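Local structure of acetate CoA-transferase subunit beta (Escherichia coli DH5[alpha], 5DBN) at residues R10-L15 and Y34-I39; D94-G99 and R133-A138; N108-V113 and R152-P157; M139-K144 and L167-A172; G146-L151 and K198-F203. The protein catalyses the transfer of coenzyme A between acyl-CoA thioesters and short-chain carboxylates, including from acetyl-CoA to acetoacetate, in short-chain fatty acid degradation. All coordinates share one frame; numbering follows the deposited sequence.

Interaction 1: residues R10-L15 and Y34-I39; sequences RVAQEL and YLPEGI
Ala12, Leu15 and the ring of Pro36 carry a contact that is almost wholly apolar. The methyl of Ala12 points into the loop and lies 3.9 Å (CB to CB) from Tyr34, whose ring then leads off elsewhere. The same methyl stands 3.2 Å from the carbonyl, Ala12 CB to Tyr34 O. Beside it, Leu15 CD1 meets Leu35 CD2 at 3.9 Å, branch against branch. Toward the surface Gln13 and Pro36 cross at about a right angle, CG to CG 4.2 Å.

Side chains also rest on backbone carbonyls: Pro36 CD lies 3.7 Å from Ala12 O, and Ile39 CG2 sits 4.0 Å from Leu15 O. The loop keeps its own shape through a type II turn from Pro36 to Ile39, closed by Ile39 N to Pro36 O.

The charged side chains of 10-15 take no part across the contact: Arg10 grips Glu14 OE1 within the segment with NH1 and NH2, and Glu14 OE2 pairs with Lys134.

Helix 3-12 lies against the main sheet through Val11, which packs on Val97. The contact thus joins the C-terminal end of this helix to the connection between parallel strands 20-23 and 42-45, as in a Rossmann-like alpha/beta fold.

Interaction 2: residues D94-G99 and R133-A138; sequences DACVLG and RKVIIA
Cys96 and Leu98 trade backbone hydrogen bonds with Lys134, Ile136 and Ala138, which makes 95-98 and 135-138 adjacent parallel strands. Cys96 N donates to Lys134 O at 2.9 Å, and its carbonyl accepts from Ile136 N at 2.8 Å. The ladder goes on with Leu98 N to Ile136 O and Ala138 N to Leu98 O, while Lys134 N to Asp94 O at its start is weak. CA-H...O contacts accompany the ladder, such as Val97 CA to Ile136 O at 3.3 Å. The short strand axes cross at 22°.

Side chains alternate between the faces. On one, Cys96 SG lies 4.1 Å from Val135 CG2, and Ile137 CD1 approaches Leu98 CB at 4.3 Å. A chi2 of -59° bends Ile137 CD1 back so that it lies near Leu98 O, with CG2 also beside that carbonyl. The same CD1 packs on Leu109 of the 108-113 segment. An alanine here would probably open a gap beside Leu98 CB and take away the CD1 that packs on Leu109. On the other face Val97 CG2 meets Ile136 CB, and Val97 CG1 reaches Ala138 CB at 4.0 Å.

At the N-terminal ends, Asp94 OD1 and Arg133 NH1 are merely near each other; Asp94 OD2 is held by Ile20 N.

Strand 95-98 pairs with 20-23 on its other edge, and 135-138 with 166-168. Helix 3-12 also packs on Ile136 and Ala138, whereas helix 125-131 covers Leu98 and Val135; the side chain of Leu98 is about 6 Å from that of Glu46, the predicted active-site residue.

Interaction 3: residues N108-V113 and R152-P157; sequences NLANWV and RRCTMP
The side-chain amide of Asn108 stands over one face of the Arg153 guanidinium, with ND2 3.9 Å above the plane and displaced toward the rim. The two planes are turned 68° apart, and the side chains meet at a slant, Asn108 ND2 lying 4.0 Å from Arg153 CD. The amide is held from elsewhere, its OD1 accepting from His162 N. At the other end of the contact, one face of the Trp112 indole carries Val113 CG1 over its centre. Pro157 comes to the same ring, its CB 4.3 Å from Trp112 CZ2, while the indole NE1 bonds to Leu158 O. An apolar side chain of a neighbouring subunit also packs on Trp112.

Val113 CG1 is shared between the indole and the proline. Its chi1 of 58° places CG1 between the backbone N and the carbonyl carbon, and there it meets Pro157 CG at 3.4 Å, the two side chains crossing at about a right angle.

Strand 109-110 is an outer strand of a small three-stranded sheet, antiparallel to 102-104, and 152-157 is the chain that leaves strand 150-151 at the sheet's other edge. The loop is fastened to the middle strand: Cys154 N donates to Asp104, and the amides of Thr155 and Met156 both donate to Gln102 OE1.

Between the flat groups the packing centres on Ala110. Its CB meets Met156 CB at 4.2 Å and Cys154 SG at 4.4 Å, and it also faces the carbonyls of Met156 and Pro157. Cys154 SG lies 4.0 Å from Asn108 O, and Met156 CB approaches Val113 O.

Interaction 4: residues M139-K144 and L167-A172; sequences MEHCAK and LVTELA
His141 turns its side chain toward Thr169, Glu170 and Leu171, with CG anti to the backbone N (chi1 -155°). Its CB lies 3.8 Å from Glu170 OE2 and at a like distance from Leu171 CD1. From CG onward the same methyl lies over one face: Leu171 CD1 sits 3.7 Å above the plane, offset toward the rim, a CH-pi contact. ND1 meets Thr169 OG1 at the ring edge, in plane, at 3.2 Å and nearly straight (172°); either could be the donor. At the tip NE2 bonds to Thr199 OG1.

The backbone is held as well. His141 N donates to Glu170 OE1 at 3.1 Å on the syn side of the carboxylate, and Met139 N donates to Val168 O at 3.1 Å, extending the parallel pairing of strands 135-138 and 166-168. Among the apolar side chains, Met139 CE touches Leu167 CD1 at 4.1 Å.

Thr169 OG1 also accepts from Leu171 N and Ala172 N, an ST turn and ST motif that shape the bend between strands 166-168 and 172-177. A valine in place of Thr169 would probably leave His141 ND1 and these two amides without their shared hydroxyl partner.

With a hydroxyl at each ring nitrogen and a methyl over one face, the imidazole is likely to be fixed in rotation; the Glu170 carboxylate, not in contact with the ring (Glu170 OE1 5.6 Å from His141 ND1), might slightly favour a positive charge on it.

Interaction 5: residues G146-L151 and K198-F203; sequences GSAKIL and KTEARF
Ile150 and Thr199 meet through their CG2 methyls, each anti to its own backbone N; chi1 of -54° places Thr199 OG1 beside the backbone N, with Val195 O as a bonding partner besides His141. The two methyls lie 3.7 Å apart, and the side chains cross at a slant. Ile150 CG2 is also 3.7 Å from Ala201 CB, so one branch of the isoleucine touches both residues.

Backbone bonds join the segments at a single acceptor. Ile150 O takes Glu200 N at 3.1 Å, nearly along the C=O axis, and Ala201 N at 3.1 Å from above the carbonyl plane (37° out of it). The N-H groups of two successive residues thus grip one carbonyl.

Farther along, the exposed Glu200 runs extended beside Leu151 and points the same way, its OE1 3.5 Å from Leu151 CD2. Glu200 OE2 lies 4.0 Å from Ala148 CB and accepts from a water that in turn accepts from Ala148 N. A second water accepts from Lys149 N and donates to Lys198 O, bridging the two backbones.

Ile150 and Ala201 also touch Met181 of strand 180-186. The arrangement is structural packing at an edge strand of the small three-stranded sheet: 150-151 receives the connection from helix 192-197 to strand 204-205, the outermost strand, within this chain, of the main sheet.

Interaction 2 lies about 4 Å (centre to centre) from the middle of the chain and is a ladder of backbone bonds within the main sheet. Interaction 4 extends that sheet to strand 166-168 and is also buried, but rests on a histidine and polar side chains. Interaction 1, apolar and partly buried, sits on the helix that packs on both. Interactions 3 and 5 lie farther out at the small sheet: 3 joins strand 109-110 to the chain leaving 150-151, by apolar packing with an amide over a guanidinium, while 5 packs on 150-151 and adds a carbonyl with two donors and bridging waters. His141 and Thr199 connect interactions 4 and 5, Gly99 and Asn111 interactions 2 and 3.

Interaction 1: residues R10-L15 and Y34-I39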
# COMPACT_ATOMS: atom_id res chain seq x y z
N ARG B 10 -0.50 35.17 10.72
CA ARG B 10 0.52 34.70 11.65
C ARG B 10 0.96 33.27 11.34
O ARG B 10 2.15 32.96 11.36
CB ARG B 10 0.04 34.81 13.09
CG ARG B 10 1.03 34.27 14.13
CD ARG B 10 2.39 34.95 14.03
NE ARG B 10 3.40 34.28 14.85
CZ ARG B 10 4.15 33.26 14.44
NH1 ARG B 10 4.00 32.76 13.22
NH2 ARG B 10 5.04 32.72 15.25
N VAL B 11 -0.00 32.39 11.08
CA VAL B 11 0.31 31.00 10.74
C VAL B 11 1.15 30.93 9.47
O VAL B 11 2.07 30.12 9.37
CB VAL B 11 -0.98 30.16 10.57
CG1 VAL B 11 -0.66 28.77 10.03
CG2 VAL B 11 -1.72 30.04 11.89
N ALA B 12 0.82 31.77 8.49
CA ALA B 12 1.55 31.81 7.23
C ALA B 12 3.03 32.11 7.46
O ALA B 12 3.89 31.59 6.76
CB ALA B 12 0.93 32.84 6.30
N GLN B 13 3.31 32.97 8.43
CA GLN B 13 4.68 33.34 8.77
C GLN B 13 5.44 32.19 9.45
O GLN B 13 6.66 32.23 9.55
CB GLN B 13 4.70 34.58 9.66
CG GLN B 13 4.28 35.86 8.93
CD GLN B 13 4.17 37.06 9.85
OE1 GLN B 13 4.21 36.93 11.08
NE2 GLN B 13 4.04 38.24 9.26
N GLU B 14 4.71 31.17 9.90
CA GLU B 14 5.32 30.04 10.58
C GLU B 14 5.90 29.04 9.59
O GLU B 14 6.87 28.35 9.89
CB GLU B 14 4.30 29.33 11.47
CG GLU B 14 4.89 28.26 12.37
CD GLU B 14 5.80 28.82 13.45
OE1 GLU B 14 5.75 30.04 13.70
OE2 GLU B 14 6.56 28.03 14.05
N LEU B 15 5.30 28.97 8.41
CA LEU B 15 5.70 28.00 7.40
C LEU B 15 7.07 28.35 6.81
O LEU B 15 7.39 29.52 6.62
CB LEU B 15 4.66 27.94 6.28
CG LEU B 15 3.22 27.69 6.73
CD1 LEU B 15 2.28 27.70 5.54
CD2 LEU B 15 3.11 26.37 7.49
N TYR B 34 -1.61 34.46 2.50
CA TYR B 34 -0.74 35.35 3.27
C TYR B 34 0.70 34.84 3.35
O TYR B 34 1.44 35.20 4.27
CB TYR B 34 -1.30 35.54 4.68
CG TYR B 34 -2.64 36.24 4.71
CD1 TYR B 34 -2.72 37.62 4.62
CD2 TYR B 34 -3.82 35.52 4.83
CE1 TYR B 34 -3.94 38.27 4.65
CE2 TYR B 34 -5.05 36.15 4.85
CZ TYR B 34 -5.10 37.53 4.76
OH TYR B 34 -6.32 38.16 4.79
N LEU B 35 1.10 34.01 2.40
CA LEU B 35 2.47 33.50 2.37
C LEU B 35 3.45 34.64 2.10
O LEU B 35 3.29 35.37 1.12
CB LEU B 35 2.62 32.42 1.30
CG LEU B 35 1.75 31.18 1.49
CD1 LEU B 35 1.84 30.27 0.27
CD2 LEU B 35 2.14 30.42 2.75
N PRO B 36 4.44 34.83 2.99
CA PRO B 36 5.43 35.88 2.74
C PRO B 36 6.23 35.67 1.45
O PRO B 36 6.25 34.56 0.92
CB PRO B 36 6.36 35.79 3.96
CG PRO B 36 5.55 35.13 5.01
CD PRO B 36 4.65 34.18 4.29
N GLU B 37 6.88 36.72 0.98
CA GLU B 37 7.69 36.64 -0.24
C GLU B 37 8.88 35.72 -0.04
O GLU B 37 9.56 35.77 0.99
CB GLU B 37 8.16 38.03 -0.66
CG GLU B 37 7.04 39.03 -0.94
CD GLU B 37 6.21 38.66 -2.16
OE1 GLU B 37 5.13 39.27 -2.36
OE2 GLU B 37 6.62 37.76 -2.93
N GLY B 38 9.13 34.86 -1.02
CA GLY B 38 10.25 33.93 -0.96
C GLY B 38 9.86 32.60 -0.33
O GLY B 38 10.64 31.65 -0.34
N ILE B 39 8.65 32.55 0.23
CA ILE B 39 8.13 31.32 0.82
C ILE B 39 7.26 30.58 -0.18
O ILE B 39 6.19 31.06 -0.56
CB ILE B 39 7.32 31.61 2.10
CG1 ILE B 39 8.14 32.44 3.09
CG2 ILE B 39 6.84 30.31 2.74
CD1 ILE B 39 9.42 31.77 3.57

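Interaction 2: residues D94-G99 and R133-A138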
# COMPACT_ATOMS: atom_id res chain seq x y z
N ASP B 94 5.09 18.24 6.37
CA ASP B 94 5.91 19.03 7.28
C ASP B 94 5.03 19.79 8.27
O ASP B 94 5.40 19.96 9.43
CB ASP B 94 6.78 20.01 6.49
CG ASP B 94 7.80 19.31 5.61
OD1 ASP B 94 8.77 18.74 6.15
OD2 ASP B 94 7.65 19.34 4.37
N ALA B 95 3.86 20.22 7.82
CA ALA B 95 2.95 20.98 8.67
C ALA B 95 1.50 20.84 8.23
O ALA B 95 1.20 20.88 7.04
CB ALA B 95 3.35 22.44 8.67
N CYS B 96 0.61 20.67 9.20
CA CYS B 96 -0.82 20.75 8.94
C CYS B 96 -1.41 21.88 9.76
O CYS B 96 -1.05 22.06 10.93
CB CYS B 96 -1.54 19.43 9.25
SG CYS B 96 -1.59 18.99 11.00
N VAL B 97 -2.28 22.65 9.14
CA VAL B 97 -3.00 23.73 9.81
C VAL B 97 -4.47 23.36 9.85
O VAL B 97 -5.12 23.25 8.81
CB VAL B 97 -2.80 25.08 9.11
CG1 VAL B 97 -3.43 26.20 9.93
CG2 VAL B 97 -1.32 25.36 8.88
N LEU B 98 -5.00 23.16 11.06
CA LEU B 98 -6.40 22.76 11.23
C LEU B 98 -7.14 23.71 12.15
O LEU B 98 -6.53 24.38 12.99
CB LEU B 98 -6.49 21.34 11.78
CG LEU B 98 -5.87 20.23 10.93
CD1 LEU B 98 -6.06 18.90 11.63
CD2 LEU B 98 -6.48 20.19 9.53
N GLY B 99 -8.46 23.76 12.01
CA GLY B 99 -9.29 24.51 12.92
C GLY B 99 -9.42 23.77 14.23
O GLY B 99 -8.87 22.68 14.39
N ARG B 133 4.31 16.50 10.97
CA ARG B 133 5.47 16.84 11.78
C ARG B 133 5.18 18.03 12.69
O ARG B 133 5.66 18.09 13.82
CB ARG B 133 6.69 17.15 10.91
CG ARG B 133 7.33 15.95 10.27
CD ARG B 133 8.67 16.34 9.67
NE ARG B 133 9.33 15.23 9.00
CZ ARG B 133 10.54 15.30 8.46
NH1 ARG B 133 11.23 16.43 8.50
NH2 ARG B 133 11.07 14.23 7.86
N LYS B 134 4.40 18.98 12.18
CA LYS B 134 3.96 20.12 12.99
C LYS B 134 2.46 20.31 12.88
O LYS B 134 1.92 20.49 11.79
CB LYS B 134 4.68 21.40 12.56
CG LYS B 134 4.32 22.60 13.43
CD LYS B 134 5.05 23.86 13.00
CE LYS B 134 6.35 24.02 13.75
NZ LYS B 134 7.01 25.32 13.43
N VAL B 135 1.80 20.28 14.03
CA VAL B 135 0.36 20.44 14.11
C VAL B 135 0.05 21.86 14.57
O VAL B 135 0.25 22.20 15.74
CB VAL B 135 -0.28 19.42 15.07
CG1 VAL B 135 -1.79 19.60 15.14
CG2 VAL B 135 0.07 18.00 14.64
N ILE B 136 -0.43 22.68 13.64
CA ILE B 136 -0.79 24.06 13.94
C ILE B 136 -2.30 24.18 14.01
O ILE B 136 -3.00 23.80 13.07
CB ILE B 136 -0.24 25.04 12.90
CG1 ILE B 136 1.28 24.88 12.78
CG2 ILE B 136 -0.61 26.48 13.27
CD1 ILE B 136 1.91 25.71 11.68
N ILE B 137 -2.79 24.69 15.13
CA ILE B 137 -4.22 24.93 15.30
C ILE B 137 -4.51 26.42 15.15
O ILE B 137 -3.98 27.25 15.89
CB ILE B 137 -4.72 24.43 16.67
CG1 ILE B 137 -4.39 22.94 16.84
CG2 ILE B 137 -6.22 24.67 16.82
CD1 ILE B 137 -5.00 22.03 15.77
N ALA B 138 -5.37 26.74 14.19
CA ALA B 138 -5.78 28.11 13.92
C ALA B 138 -7.22 28.26 14.40
O ALA B 138 -8.13 27.65 13.85
CB ALA B 138 -5.67 28.42 12.44

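Interaction 3: residues N108-V113 and R152-P157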
# COMPACT_ATOMS: atom_id res chain seq x y z
N ASN B 108 -4.13 18.11 23.96
CA ASN B 108 -5.20 17.34 23.33
C ASN B 108 -5.99 18.24 22.38
O ASN B 108 -6.01 19.46 22.55
CB ASN B 108 -6.13 16.73 24.37
CG ASN B 108 -5.39 15.85 25.37
OD1 ASN B 108 -4.43 15.17 25.02
ND2 ASN B 108 -5.85 15.87 26.62
N LEU B 109 -6.64 17.63 21.39
CA LEU B 109 -7.41 18.38 20.40
C LEU B 109 -8.80 17.78 20.20
O LEU B 109 -8.97 16.57 20.19
CB LEU B 109 -6.68 18.42 19.06
CG LEU B 109 -7.40 19.12 17.91
CD1 LEU B 109 -7.54 20.61 18.18
CD2 LEU B 109 -6.69 18.87 16.59
N ALA B 110 -9.78 18.66 20.05
CA ALA B 110 -11.13 18.28 19.65
C ALA B 110 -11.59 19.23 18.56
O ALA B 110 -11.65 20.45 18.77
CB ALA B 110 -12.07 18.32 20.84
N ASN B 111 -11.91 18.70 17.38
CA ASN B 111 -12.30 19.55 16.26
C ASN B 111 -13.09 18.81 15.18
O ASN B 111 -13.05 19.21 14.01
CB ASN B 111 -11.06 20.20 15.63
CG ASN B 111 -10.27 19.25 14.73
OD1 ASN B 111 -10.29 18.04 14.90
ND2 ASN B 111 -9.57 19.82 13.76
N TRP B 112 -13.80 17.76 15.57
CA TRP B 112 -14.59 16.99 14.61
C TRP B 112 -16.03 16.75 15.06
O TRP B 112 -16.85 16.27 14.28
CB TRP B 112 -13.91 15.65 14.31
CG TRP B 112 -13.98 14.64 15.42
CD1 TRP B 112 -13.17 14.58 16.52
CD2 TRP B 112 -14.90 13.54 15.53
NE1 TRP B 112 -13.53 13.51 17.31
CE2 TRP B 112 -14.58 12.86 16.72
CE3 TRP B 112 -15.95 13.08 14.74
CZ2 TRP B 112 -15.29 11.73 17.14
CZ3 TRP B 112 -16.65 11.96 15.16
CH2 TRP B 112 -16.31 11.30 16.35
N VAL B 113 -16.34 17.08 16.31
CA VAL B 113 -17.71 16.90 16.79
C VAL B 113 -18.02 17.74 18.02
O VAL B 113 -17.19 17.87 18.93
CB VAL B 113 -17.99 15.40 17.10
CG1 VAL B 113 -17.02 14.87 18.14
CG2 VAL B 113 -19.44 15.21 17.55
N ARG B 152 -8.45 23.35 30.51
CA ARG B 152 -7.59 22.43 31.25
C ARG B 152 -7.70 21.03 30.66
O ARG B 152 -6.71 20.30 30.58
CB ARG B 152 -7.97 22.40 32.73
CG ARG B 152 -7.62 23.68 33.48
CD ARG B 152 -8.02 23.58 34.94
NE ARG B 152 -7.62 24.77 35.69
CZ ARG B 152 -7.74 24.91 37.00
NH1 ARG B 152 -8.25 23.92 37.73
NH2 ARG B 152 -7.35 26.03 37.59
N ARG B 153 -8.91 20.66 30.27
CA ARG B 153 -9.18 19.37 29.67
C ARG B 153 -10.37 19.50 28.73
O ARG B 153 -11.41 20.04 29.12
CB ARG B 153 -9.46 18.32 30.75
CG ARG B 153 -9.84 16.93 30.21
CD ARG B 153 -8.75 16.36 29.31
NE ARG B 153 -8.98 14.95 28.99
CZ ARG B 153 -9.72 14.51 27.98
NH1 ARG B 153 -10.34 15.36 27.17
NH2 ARG B 153 -9.85 13.20 27.78
N CYS B 154 -10.21 19.02 27.50
CA CYS B 154 -11.29 19.08 26.52
C CYS B 154 -12.51 18.35 27.06
O CYS B 154 -12.39 17.26 27.63
CB CYS B 154 -10.85 18.47 25.19
SG CYS B 154 -9.57 19.41 24.33
N THR B 155 -13.69 18.94 26.90
CA THR B 155 -14.93 18.31 27.33
C THR B 155 -15.60 17.64 26.13
O THR B 155 -16.41 16.72 26.29
CB THR B 155 -15.90 19.32 27.99
OG1 THR B 155 -17.03 18.63 28.53
CG2 THR B 155 -16.37 20.36 26.98
N MET B 156 -15.26 18.11 24.93
CA MET B 156 -15.79 17.52 23.71
C MET B 156 -14.92 16.33 23.28
O MET B 156 -13.77 16.22 23.71
CB MET B 156 -15.83 18.57 22.59
CG MET B 156 -16.69 19.78 22.91
SD MET B 156 -16.75 20.95 21.54
CE MET B 156 -17.74 22.26 22.25
N PRO B 157 -15.48 15.44 22.45
CA PRO B 157 -14.73 14.26 21.99
C PRO B 157 -13.42 14.62 21.29
O PRO B 157 -13.40 15.46 20.38
CB PRO B 157 -15.70 13.58 21.02
CG PRO B 157 -17.05 14.04 21.45
CD PRO B 157 -16.86 15.44 21.93

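Interaction 4: residues M139-K144 and L167-A172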
# COMPACT_ATOMS: atom_id res chain seq x y z
N MET B 139 -7.40 29.07 15.43
CA MET B 139 -8.68 29.12 16.13
C MET B 139 -8.95 30.48 16.78
O MET B 139 -8.02 31.15 17.21
CB MET B 139 -8.65 28.03 17.20
CG MET B 139 -9.97 27.60 17.76
SD MET B 139 -9.70 26.33 19.02
CE MET B 139 -8.95 27.29 20.33
N GLU B 140 -10.22 30.87 16.86
CA GLU B 140 -10.58 32.04 17.65
C GLU B 140 -10.39 31.68 19.12
O GLU B 140 -10.52 30.52 19.49
CB GLU B 140 -12.01 32.50 17.36
CG GLU B 140 -12.22 33.00 15.94
CD GLU B 140 -13.64 33.48 15.68
OE1 GLU B 140 -14.45 33.50 16.64
OE2 GLU B 140 -13.95 33.83 14.52
N HIS B 141 -10.07 32.67 19.95
CA HIS B 141 -9.76 32.37 21.34
C HIS B 141 -10.98 31.83 22.09
O HIS B 141 -10.88 30.84 22.82
CB HIS B 141 -9.22 33.61 22.05
CG HIS B 141 -8.34 33.29 23.22
ND1 HIS B 141 -6.96 33.24 23.13
CD2 HIS B 141 -8.64 32.97 24.50
CE1 HIS B 141 -6.45 32.93 24.31
NE2 HIS B 141 -7.45 32.76 25.16
N CYS B 142 -12.12 32.48 21.91
CA CYS B 142 -13.36 32.09 22.58
C CYS B 142 -14.46 31.78 21.56
O CYS B 142 -14.41 32.24 20.42
CB CYS B 142 -13.83 33.20 23.53
SG CYS B 142 -12.65 33.59 24.83
N ALA B 143 -15.45 31.00 21.99
CA ALA B 143 -16.57 30.65 21.13
C ALA B 143 -17.51 31.84 20.96
O ALA B 143 -17.33 32.87 21.61
CB ALA B 143 -17.32 29.46 21.69
N LYS B 144 -18.51 31.69 20.10
CA LYS B 144 -19.44 32.78 19.81
C LYS B 144 -20.37 33.07 20.98
O LYS B 144 -20.93 34.16 21.08
CB LYS B 144 -20.25 32.46 18.56
CG LYS B 144 -19.41 32.28 17.30
CD LYS B 144 -18.58 33.53 16.99
CE LYS B 144 -17.82 33.38 15.68
NZ LYS B 144 -16.94 34.56 15.42
N LEU B 167 -0.61 26.63 18.91
CA LEU B 167 -1.97 27.16 18.92
C LEU B 167 -1.93 28.66 18.64
O LEU B 167 -1.30 29.42 19.38
CB LEU B 167 -2.65 26.88 20.25
CG LEU B 167 -4.03 27.51 20.45
CD1 LEU B 167 -5.00 27.01 19.38
CD2 LEU B 167 -4.57 27.21 21.84
N VAL B 168 -2.61 29.08 17.58
CA VAL B 168 -2.62 30.47 17.15
C VAL B 168 -4.03 31.05 17.19
O VAL B 168 -4.92 30.59 16.47
CB VAL B 168 -2.04 30.63 15.73
CG1 VAL B 168 -1.95 32.10 15.34
CG2 VAL B 168 -0.67 29.98 15.64
N THR B 169 -4.21 32.07 18.02
CA THR B 169 -5.47 32.80 18.10
C THR B 169 -5.24 34.26 17.74
O THR B 169 -4.10 34.69 17.54
CB THR B 169 -6.11 32.71 19.50
OG1 THR B 169 -5.40 33.55 20.41
CG2 THR B 169 -6.10 31.28 20.01
N GLU B 170 -6.32 35.03 17.67
CA GLU B 170 -6.21 36.45 17.36
C GLU B 170 -5.71 37.23 18.57
O GLU B 170 -5.47 38.43 18.48
CB GLU B 170 -7.55 37.01 16.86
CG GLU B 170 -8.61 37.28 17.93
CD GLU B 170 -9.25 36.03 18.50
OE1 GLU B 170 -8.83 34.91 18.12
OE2 GLU B 170 -10.17 36.15 19.33
N LEU B 171 -5.55 36.54 19.70
CA LEU B 171 -5.09 37.18 20.92
C LEU B 171 -3.66 36.79 21.29
O LEU B 171 -2.92 37.58 21.87
CB LEU B 171 -6.02 36.82 22.08
CG LEU B 171 -7.39 37.52 22.17
CD1 LEU B 171 -8.15 37.05 23.40
CD2 LEU B 171 -7.29 39.04 22.14
N ALA B 172 -3.25 35.57 20.94
CA ALA B 172 -1.96 35.05 21.38
C ALA B 172 -1.47 33.83 20.60
O ALA B 172 -2.24 33.20 19.87
CB ALA B 172 -2.02 34.72 22.86

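Interaction 5: residues G146-L151 and K198-F203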
# COMPACT_ATOMS: atom_id res chain seq x y z
N GLY B 146 -19.26 32.99 24.04
CA GLY B 146 -18.39 33.57 25.05
C GLY B 146 -17.66 32.53 25.89
O GLY B 146 -16.82 32.89 26.72
N SER B 147 -17.97 31.26 25.68
CA SER B 147 -17.33 30.19 26.44
C SER B 147 -15.87 30.01 26.04
O SER B 147 -15.49 30.29 24.91
CB SER B 147 -18.09 28.87 26.25
OG SER B 147 -18.08 28.47 24.88
N ALA B 148 -15.06 29.53 26.98
CA ALA B 148 -13.64 29.29 26.72
C ALA B 148 -13.45 28.09 25.81
O ALA B 148 -14.24 27.14 25.85
CB ALA B 148 -12.90 29.08 28.03
N LYS B 149 -12.41 28.13 24.98
CA LYS B 149 -12.09 27.01 24.10
C LYS B 149 -10.72 26.43 24.41
O LYS B 149 -10.42 25.29 24.07
CB LYS B 149 -12.16 27.46 22.64
CG LYS B 149 -13.51 28.04 22.25
CD LYS B 149 -13.80 27.92 20.77
CE LYS B 149 -12.86 28.76 19.93
NZ LYS B 149 -12.98 28.43 18.49
N ILE B 150 -9.87 27.23 25.06
CA ILE B 150 -8.56 26.77 25.52
C ILE B 150 -8.67 26.36 26.99
O ILE B 150 -8.61 27.22 27.88
CB ILE B 150 -7.48 27.85 25.32
CG1 ILE B 150 -7.50 28.33 23.86
CG2 ILE B 150 -6.11 27.30 25.68
CD1 ILE B 150 -6.59 29.50 23.57
N LEU B 151 -8.81 25.06 27.24
CA LEU B 151 -9.22 24.56 28.55
C LEU B 151 -8.15 23.74 29.28
O LEU B 151 -7.08 23.49 28.74
CB LEU B 151 -10.48 23.70 28.39
CG LEU B 151 -11.62 24.34 27.61
CD1 LEU B 151 -12.74 23.33 27.38
CD2 LEU B 151 -12.14 25.58 28.32
N LYS B 198 -9.17 35.05 29.59
CA LYS B 198 -9.89 34.38 28.51
C LYS B 198 -9.41 32.95 28.27
O LYS B 198 -9.83 32.29 27.32
CB LYS B 198 -9.75 35.19 27.22
CG LYS B 198 -10.53 36.50 27.21
CD LYS B 198 -10.32 37.25 25.90
CE LYS B 198 -11.34 38.36 25.70
NZ LYS B 198 -10.99 39.26 24.57
N THR B 199 -8.53 32.46 29.15
CA THR B 199 -7.95 31.13 29.03
C THR B 199 -8.04 30.33 30.33
O THR B 199 -7.58 30.79 31.38
CB THR B 199 -6.47 31.20 28.59
OG1 THR B 199 -6.36 31.98 27.39
CG2 THR B 199 -5.89 29.81 28.35
N GLU B 200 -8.62 29.13 30.26
CA GLU B 200 -8.73 28.26 31.44
C GLU B 200 -7.51 27.35 31.56
O GLU B 200 -7.23 26.83 32.64
CB GLU B 200 -9.99 27.40 31.37
CG GLU B 200 -11.28 28.14 31.66
CD GLU B 200 -12.48 27.21 31.73
OE1 GLU B 200 -12.28 25.98 31.84
OE2 GLU B 200 -13.62 27.71 31.67
N ALA B 201 -6.81 27.14 30.46
CA ALA B 201 -5.62 26.30 30.46
C ALA B 201 -4.51 26.91 31.31
O ALA B 201 -4.34 28.13 31.34
CB ALA B 201 -5.13 26.09 29.04
N ARG B 202 -3.78 26.06 32.01
CA ARG B 202 -2.60 26.49 32.76
C ARG B 202 -1.40 26.58 31.82
O ARG B 202 -1.11 25.63 31.10
CB ARG B 202 -2.28 25.53 33.91
CG ARG B 202 -3.43 25.23 34.85
CD ARG B 202 -2.99 24.23 35.91
NE ARG B 202 -4.08 23.78 36.77
CZ ARG B 202 -4.91 22.79 36.47
NH1 ARG B 202 -4.79 22.13 35.32
NH2 ARG B 202 -5.86 22.44 37.32
N PHE B 203 -0.72 27.72 31.83
CA PHE B 203 0.44 27.91 30.96
C PHE B 203 1.47 28.83 31.60
O PHE B 203 1.12 29.72 32.38
CB PHE B 203 0.01 28.47 29.60
CG PHE B 203 -0.64 29.82 29.68
CD1 PHE B 203 0.12 30.98 29.68
CD2 PHE B 203 -2.02 29.94 29.75
CE1 PHE B 203 -0.47 32.22 29.75
CE2 PHE B 203 -2.62 31.18 29.81
CZ PHE B 203 -1.85 32.32 29.81
O HOH W 1 -15.88 27.81 29.52
O HOH W 2 -10.47 30.08 25.59